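Local coordinates for protein BIFUNCTIONAL PROTEIN Proline utilization A (PutA) (Corynebacterium freiburgense, PDB 5UX5) that catalyses the two-step oxidation of proline to glutamate, joining an FAD-containing proline dehydrogenase and an NAD-dependent aldehyde dehydrogenase in one chain, at residues P474-L477 with S478-E481; E946-R950 with T951-V955. All coordinates share one frame; numbering follows the deposited sequence.

How the interactions relate
Both contacts are local, each made along a single continuous piece of chain at a helix end: interaction 1 starts helix 477-484, and interaction 2 finishes helix 936-953. Their centres are 46 Å apart, on opposite sides of the chain's centre, and their nearest atoms are about 34 Å apart, so they do not touch. Interaction 1 packs on helix 202-221 of the proline dehydrogenase barrel; the FAD pocket of that barrel is built from residues between 232 and 422. Interaction 2 lies against helix 984-997 and strand 1056-1064, far along the chain, probably in the C-terminal domain. The residues that contact NAD fall between 591 and 821, so neither contact contributes to either ligand pocket.

Interaction 1 of 2, residues P474-L477 with S478-E481; sequences PALL and STLE
The carbonyl oxygen of Leu476 receives two backbone N-H groups from the first turn of helix 477-484. Leu480 N makes the straight bond to Leu476 O, 3.2 Å long with 167° at the hydrogen, and it arrives in the carbonyl plane. Thr479 N also lies near Leu476 O, but its bond is weak and strongly bent. Leu477 O continues the helical pattern to Glu481 N, again weakly.

Leu480 brings both methyls to Pro474 O, CD1 at 3.4 Å and CD2 at 3.6 Å from that oxygen, and CD2 also rests 3.8 Å from Pro474 CB. Leu477 CD2 is 4.4 Å from Leu480 CD1, a loose apolar contact. Thr479 meets the incoming chain with both branches. Its chi1 of -56° sets OG1 anti to the carbonyl carbon and the methyl CG2 anti to the backbone N; CG2 thereby reaches Pro474, 3.9 Å from Pro474 N, and OG1 lies 3.4 Å from Leu476 CB. The hydroxyl's hydrogen-bonding partner is the backbone oxygen of Asp473, a bond that ties the helix start back to the chain leading into it.

On the apolar side Leu477 and Leu480 press on Ile202 of helix 202-221, and Pro474 and Thr479 touch Trp200. The arrangement is that of a helix N-terminus with Leu476 at the N-cap, the Leu477 and Leu480 side of its first turn laid against an outer helix of the proline dehydrogenase barrel.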
ATOM      1  N   PRO A 474      -4.848 -10.209   7.092  1.00 38.30           N
ATOM      2  CA  PRO A 474      -4.318 -11.575   7.256  1.00 35.35           C
ATOM      3  C   PRO A 474      -3.542 -11.789   8.551  1.00 30.84           C
ATOM      4  O   PRO A 474      -3.013 -12.894   8.764  1.00 32.21           O
ATOM      5  CB  PRO A 474      -3.420 -11.766   6.028  1.00 29.91           C
ATOM      6  CG  PRO A 474      -3.083 -10.373   5.568  1.00 32.11           C
ATOM      7  CD  PRO A 474      -4.161  -9.443   6.041  1.00 31.08           C
ATOM      8  N   ALA A 475      -3.444 -10.773   9.419  1.00 28.92           N
ATOM      9  CA  ALA A 475      -2.907 -11.014  10.754  1.00 33.30           C
ATOM     10  C   ALA A 475      -3.909 -11.732  11.651  1.00 29.44           C
ATOM     11  O   ALA A 475      -3.503 -12.380  12.614  1.00 33.10           O
ATOM     12  CB  ALA A 475      -2.483  -9.704  11.421  1.00 23.79           C
ATOM     13  N   LEU A 476      -5.195 -11.665  11.344  1.00 29.24           N
ATOM     14  CA  LEU A 476      -6.179 -12.448  12.070  1.00 31.18           C
ATOM     15  C   LEU A 476      -6.240 -13.874  11.519  1.00 35.33           C
ATOM     16  O   LEU A 476      -6.333 -14.067  10.305  1.00 38.49           O
ATOM     17  CB  LEU A 476      -7.551 -11.798  11.954  1.00 25.86           C
ATOM     18  CG  LEU A 476      -7.641 -10.334  12.321  1.00 31.55           C
ATOM     19  CD1 LEU A 476      -9.062  -9.884  11.988  1.00 25.31           C
ATOM     20  CD2 LEU A 476      -7.271 -10.090  13.783  1.00 29.80           C
ATOM     21  N   LEU A 477      -6.252 -14.877  12.416  1.00 39.33           N
ATOM     22  CA  LEU A 477      -6.419 -16.257  11.965  1.00 32.70           C
ATOM     23  C   LEU A 477      -7.790 -16.500  11.371  1.00 37.58           C
ATOM     24  O   LEU A 477      -7.919 -17.342  10.479  1.00 39.56           O
ATOM     25  CB  LEU A 477      -6.157 -17.260  13.095  1.00 29.64           C
ATOM     26  CG  LEU A 477      -4.741 -17.272  13.671  1.00 32.99           C
ATOM     27  CD1 LEU A 477      -4.681 -17.958  14.994  1.00 32.05           C
ATOM     28  CD2 LEU A 477      -3.775 -17.937  12.692  1.00 30.17           C
ATOM     29  N   SER A 478      -8.828 -15.787  11.826  1.00 39.20           N
ATOM     30  CA  SER A 478     -10.127 -15.982  11.185  1.00 39.63           C
ATOM     31  C   SER A 478     -10.094 -15.551   9.722  1.00 35.29           C
ATOM     32  O   SER A 478     -10.792 -16.146   8.892  1.00 36.27           O
ATOM     33  CB  SER A 478     -11.254 -15.268  11.951  1.00 29.47           C
ATOM     34  OG  SER A 478     -10.940 -13.943  12.345  1.00 38.28           O
ATOM     35  N   THR A 479      -9.259 -14.558   9.388  1.00 38.60           N
ATOM     36  CA  THR A 479      -9.082 -14.125   8.002  1.00 38.09           C
ATOM     37  C   THR A 479      -8.395 -15.198   7.177  1.00 40.04           C
ATOM     38  O   THR A 479      -8.868 -15.556   6.089  1.00 41.64           O
ATOM     39  CB  THR A 479      -8.256 -12.848   7.971  1.00 36.75           C
ATOM     40  OG1 THR A 479      -8.898 -11.869   8.782  1.00 51.30           O
ATOM     41  CG2 THR A 479      -8.089 -12.321   6.553  1.00 32.56           C
ATOM     42  N   LEU A 480      -7.260 -15.710   7.677  1.00 36.11           N
ATOM     43  CA  LEU A 480      -6.553 -16.817   7.028  1.00 40.56           C
ATOM     44  C   LEU A 480      -7.419 -18.064   6.920  1.00 42.25           C
ATOM     45  O   LEU A 480      -7.133 -18.934   6.091  1.00 49.54           O
ATOM     46  CB  LEU A 480      -5.262 -17.155   7.783  1.00 29.44           C
ATOM     47  CG  LEU A 480      -4.282 -15.979   7.855  1.00 30.08           C
ATOM     48  CD1 LEU A 480      -3.073 -16.295   8.714  1.00 36.54           C
ATOM     49  CD2 LEU A 480      -3.865 -15.564   6.457  1.00 38.96           C
ATOM     50  N   GLU A 481      -8.486 -18.162   7.714  1.00 34.57           N
ATOM     51  CA  GLU A 481      -9.319 -19.346   7.622  1.00 36.01           C
ATOM     52  C   GLU A 481     -10.234 -19.277   6.405  1.00 45.09           C
ATOM     53  O   GLU A 481     -10.332 -20.263   5.659  1.00 51.08           O
ATOM     54  CB  GLU A 481     -10.112 -19.549   8.917  1.00 40.80           C
ATOM     55  CG  GLU A 481     -11.220 -20.642   8.884  1.00 58.71           C
ATOM     56  CD  GLU A 481     -10.783 -22.059   8.391  1.00 65.53           C
ATOM     57  OE1 GLU A 481     -11.691 -22.853   8.032  1.00 64.05           O
ATOM     58  OE2 GLU A 481      -9.574 -22.403   8.386  1.00 61.67           O
TER

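Interaction 2 of 2, residues E946-R950 with T951-V955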
ATOM      1  N   GLU A 946     -12.251  34.438  -9.632  1.00 42.40           N
ATOM      2  CA  GLU A 946     -11.606  34.745  -8.360  1.00 38.34           C
ATOM      3  C   GLU A 946     -12.126  33.843  -7.246  1.00 37.33           C
ATOM      4  O   GLU A 946     -11.340  33.267  -6.492  1.00 28.52           O
ATOM      5  CB  GLU A 946     -11.823  36.212  -8.010  1.00 38.08           C
ATOM      6  CG  GLU A 946     -11.147  36.655  -6.734  1.00 45.09           C
ATOM      7  CD  GLU A 946      -9.637  36.611  -6.792  1.00 48.98           C
ATOM      8  OE1 GLU A 946      -9.025  36.533  -5.707  1.00 51.25           O
ATOM      9  OE2 GLU A 946      -9.063  36.668  -7.902  1.00 50.80           O
ATOM     10  N   ILE A 947     -13.452  33.705  -7.131  1.00 40.51           N
ATOM     11  CA  ILE A 947     -14.032  32.909  -6.045  1.00 39.67           C
ATOM     12  C   ILE A 947     -13.664  31.442  -6.199  1.00 29.28           C
ATOM     13  O   ILE A 947     -13.329  30.763  -5.217  1.00 30.00           O
ATOM     14  CB  ILE A 947     -15.558  33.085  -5.979  1.00 30.91           C
ATOM     15  CG1 ILE A 947     -15.931  34.501  -5.662  1.00 34.86           C
ATOM     16  CG2 ILE A 947     -16.172  32.129  -4.996  1.00 27.39           C
ATOM     17  CD1 ILE A 947     -17.390  34.673  -5.871  1.00 46.40           C
ATOM     18  N   ALA A 948     -13.762  30.920  -7.415  1.00 26.15           N
ATOM     19  CA  ALA A 948     -13.357  29.536  -7.643  1.00 31.18           C
ATOM     20  C   ALA A 948     -11.880  29.350  -7.324  1.00 25.35           C
ATOM     21  O   ALA A 948     -11.493  28.355  -6.713  1.00 32.54           O
ATOM     22  CB  ALA A 948     -13.661  29.125  -9.087  1.00 24.75           C
ATOM     23  N   TRP A 949     -11.051  30.331  -7.665  1.00 29.24           N
ATOM     24  CA  TRP A 949      -9.634  30.197  -7.368  1.00 29.86           C
ATOM     25  C   TRP A 949      -9.395  30.179  -5.863  1.00 32.56           C
ATOM     26  O   TRP A 949      -8.604  29.367  -5.374  1.00 38.84           O
ATOM     27  CB  TRP A 949      -8.849  31.320  -8.053  1.00 27.41           C
ATOM     28  CG  TRP A 949      -7.403  30.987  -8.275  1.00 27.63           C
ATOM     29  CD1 TRP A 949      -6.347  31.365  -7.505  1.00 28.37           C
ATOM     30  CD2 TRP A 949      -6.867  30.160  -9.312  1.00 33.55           C
ATOM     31  NE1 TRP A 949      -5.194  30.852  -8.002  1.00 31.55           N
ATOM     32  CE2 TRP A 949      -5.477  30.102  -9.115  1.00 32.05           C
ATOM     33  CE3 TRP A 949      -7.428  29.465 -10.393  1.00 29.99           C
ATOM     34  CZ2 TRP A 949      -4.628  29.381  -9.961  1.00 27.55           C
ATOM     35  CZ3 TRP A 949      -6.579  28.748 -11.241  1.00 26.33           C
ATOM     36  CH2 TRP A 949      -5.198  28.716 -11.013  1.00 26.88           C
ATOM     37  N   ARG A 950     -10.102  31.031  -5.109  1.00 32.34           N
ATOM     38  CA  ARG A 950      -9.966  31.036  -3.653  1.00 27.60           C
ATOM     39  C   ARG A 950     -10.500  29.758  -3.018  1.00 33.19           C
ATOM     40  O   ARG A 950      -9.969  29.297  -2.000  1.00 26.66           O
ATOM     41  CB  ARG A 950     -10.691  32.225  -3.042  1.00 28.56           C
ATOM     42  CG  ARG A 950     -10.128  33.566  -3.388  1.00 33.97           C
ATOM     43  CD  ARG A 950     -10.895  34.623  -2.665  1.00 30.73           C
ATOM     44  NE  ARG A 950     -10.532  35.939  -3.148  1.00 35.44           N
ATOM     45  CZ  ARG A 950     -11.027  37.073  -2.667  1.00 39.34           C
ATOM     46  NH1 ARG A 950     -11.895  37.054  -1.672  1.00 43.97           N
ATOM     47  NH2 ARG A 950     -10.652  38.227  -3.180  1.00 34.17           N
ATOM     48  N   THR A 951     -11.574  29.197  -3.574  1.00 33.09           N
ATOM     49  CA  THR A 951     -12.261  28.080  -2.938  1.00 29.76           C
ATOM     50  C   THR A 951     -11.547  26.760  -3.187  1.00 39.39           C
ATOM     51  O   THR A 951     -11.339  25.973  -2.256  1.00 44.46           O
ATOM     52  CB  THR A 951     -13.687  27.989  -3.468  1.00 31.69           C
ATOM     53  OG1 THR A 951     -14.464  29.068  -2.922  1.00 38.24           O
ATOM     54  CG2 THR A 951     -14.304  26.649  -3.049  1.00 41.73           C
ATOM     55  N   GLU A 952     -11.143  26.529  -4.437  1.00 36.68           N
ATOM     56  CA  GLU A 952     -10.699  25.233  -4.919  1.00 28.89           C
ATOM     57  C   GLU A 952      -9.335  25.309  -5.622  1.00 33.84           C
ATOM     58  O   GLU A 952      -8.334  24.774  -5.118  1.00 29.38           O
ATOM     59  CB  GLU A 952     -11.774  24.670  -5.863  1.00 31.00           C
ATOM     60  CG  GLU A 952     -11.511  23.245  -6.383  1.00 39.55           C
ATOM     61  CD  GLU A 952     -11.871  22.199  -5.357  1.00 49.09           C
ATOM     62  OE1 GLU A 952     -12.142  22.589  -4.196  1.00 59.47           O
ATOM     63  OE2 GLU A 952     -11.865  20.994  -5.685  1.00 47.35           O
ATOM     64  N   PHE A 953      -9.269  26.019  -6.759  1.00 32.05           N
ATOM     65  CA  PHE A 953      -8.187  25.781  -7.716  1.00 27.91           C
ATOM     66  C   PHE A 953      -6.822  26.237  -7.212  1.00 30.02           C
ATOM     67  O   PHE A 953      -5.806  25.677  -7.621  1.00 44.28           O
ATOM     68  CB  PHE A 953      -8.529  26.446  -9.049  1.00 25.38           C
ATOM     69  CG  PHE A 953      -9.801  25.933  -9.662  1.00 25.07           C
ATOM     70  CD1 PHE A 953     -10.005  24.565  -9.800  1.00 28.32           C
ATOM     71  CD2 PHE A 953     -10.790  26.806 -10.094  1.00 23.81           C
ATOM     72  CE1 PHE A 953     -11.167  24.078 -10.347  1.00 27.96           C
ATOM     73  CE2 PHE A 953     -11.954  26.340 -10.650  1.00 23.32           C
ATOM     74  CZ  PHE A 953     -12.152  24.975 -10.778  1.00 30.39           C
ATOM     75  N   GLY A 954      -6.764  27.259  -6.380  1.00 25.33           N
ATOM     76  CA  GLY A 954      -5.530  27.763  -5.842  1.00 26.13           C
ATOM     77  C   GLY A 954      -5.075  27.083  -4.582  1.00 25.95           C
ATOM     78  O   GLY A 954      -4.102  27.528  -3.971  1.00 33.33           O
ATOM     79  N   VAL A 955      -5.773  26.050  -4.137  1.00 30.35           N
ATOM     80  CA  VAL A 955      -5.462  25.377  -2.880  1.00 26.02           C
ATOM     81  C   VAL A 955      -4.894  23.987  -3.148  1.00 28.62           C
ATOM     82  O   VAL A 955      -5.388  23.249  -4.010  1.00 30.10           O
ATOM     83  CB  VAL A 955      -6.696  25.262  -1.969  1.00 26.27           C
ATOM     84  CG1 VAL A 955      -6.271  24.710  -0.640  1.00 28.03           C
ATOM     85  CG2 VAL A 955      -7.388  26.621  -1.816  1.00 25.34           C
TER
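Ala948 O accepts two sound backbone bonds, from Glu952 N at 2.9 Å and from Phe953 N at 3.2 Å, which approach from opposite faces of the carbonyl plane. Ile947 O is shared in a similar way within one residue: Thr951 N bonds to it on one face, and Thr951 OG1 donates to Ile947 O at 3.1 Å on the other, from 37° above the plane. The threonine torsion, with OG1 anti to the carbonyl carbon (chi1 -73°), swings the hydroxyl back along the helix.

Gly954 N reaches Trp949 O at 3.0 Å, on a lone pair in the carbonyl plane. Like the bond from Phe953 N, it spans five residues, and helix 936-953 therefore widens into a pi-type turn just before it ends.

Packing follows that turn. Gly954 CA makes a CH-pi contact over the five-membered ring of Trp949, 4.0 Å from its centroid, while Phe953 CB lies 3.5 Å from Trp949 CE3; the Trp949 and Phe953 side chains cross at about a right angle. Phe953 CE2 meets Ala948 CB at 3.6 Å. Leu1056 of strand 1056-1064 touches both aromatics, and Tyr971 packs edge-to-face with Phe953.

Among charged groups, Arg950 NE binds Glu946 OE1 at 3.0 Å, nearly in the guanidinium plane and on the anti lone pair of that oxygen. Glu946 OE2 forms a second salt bridge, with Arg996. The buried Glu952 hydrogen-bonds through OE2 to the hydroxyl of Tyr971, the same tyrosine that packs on Phe953.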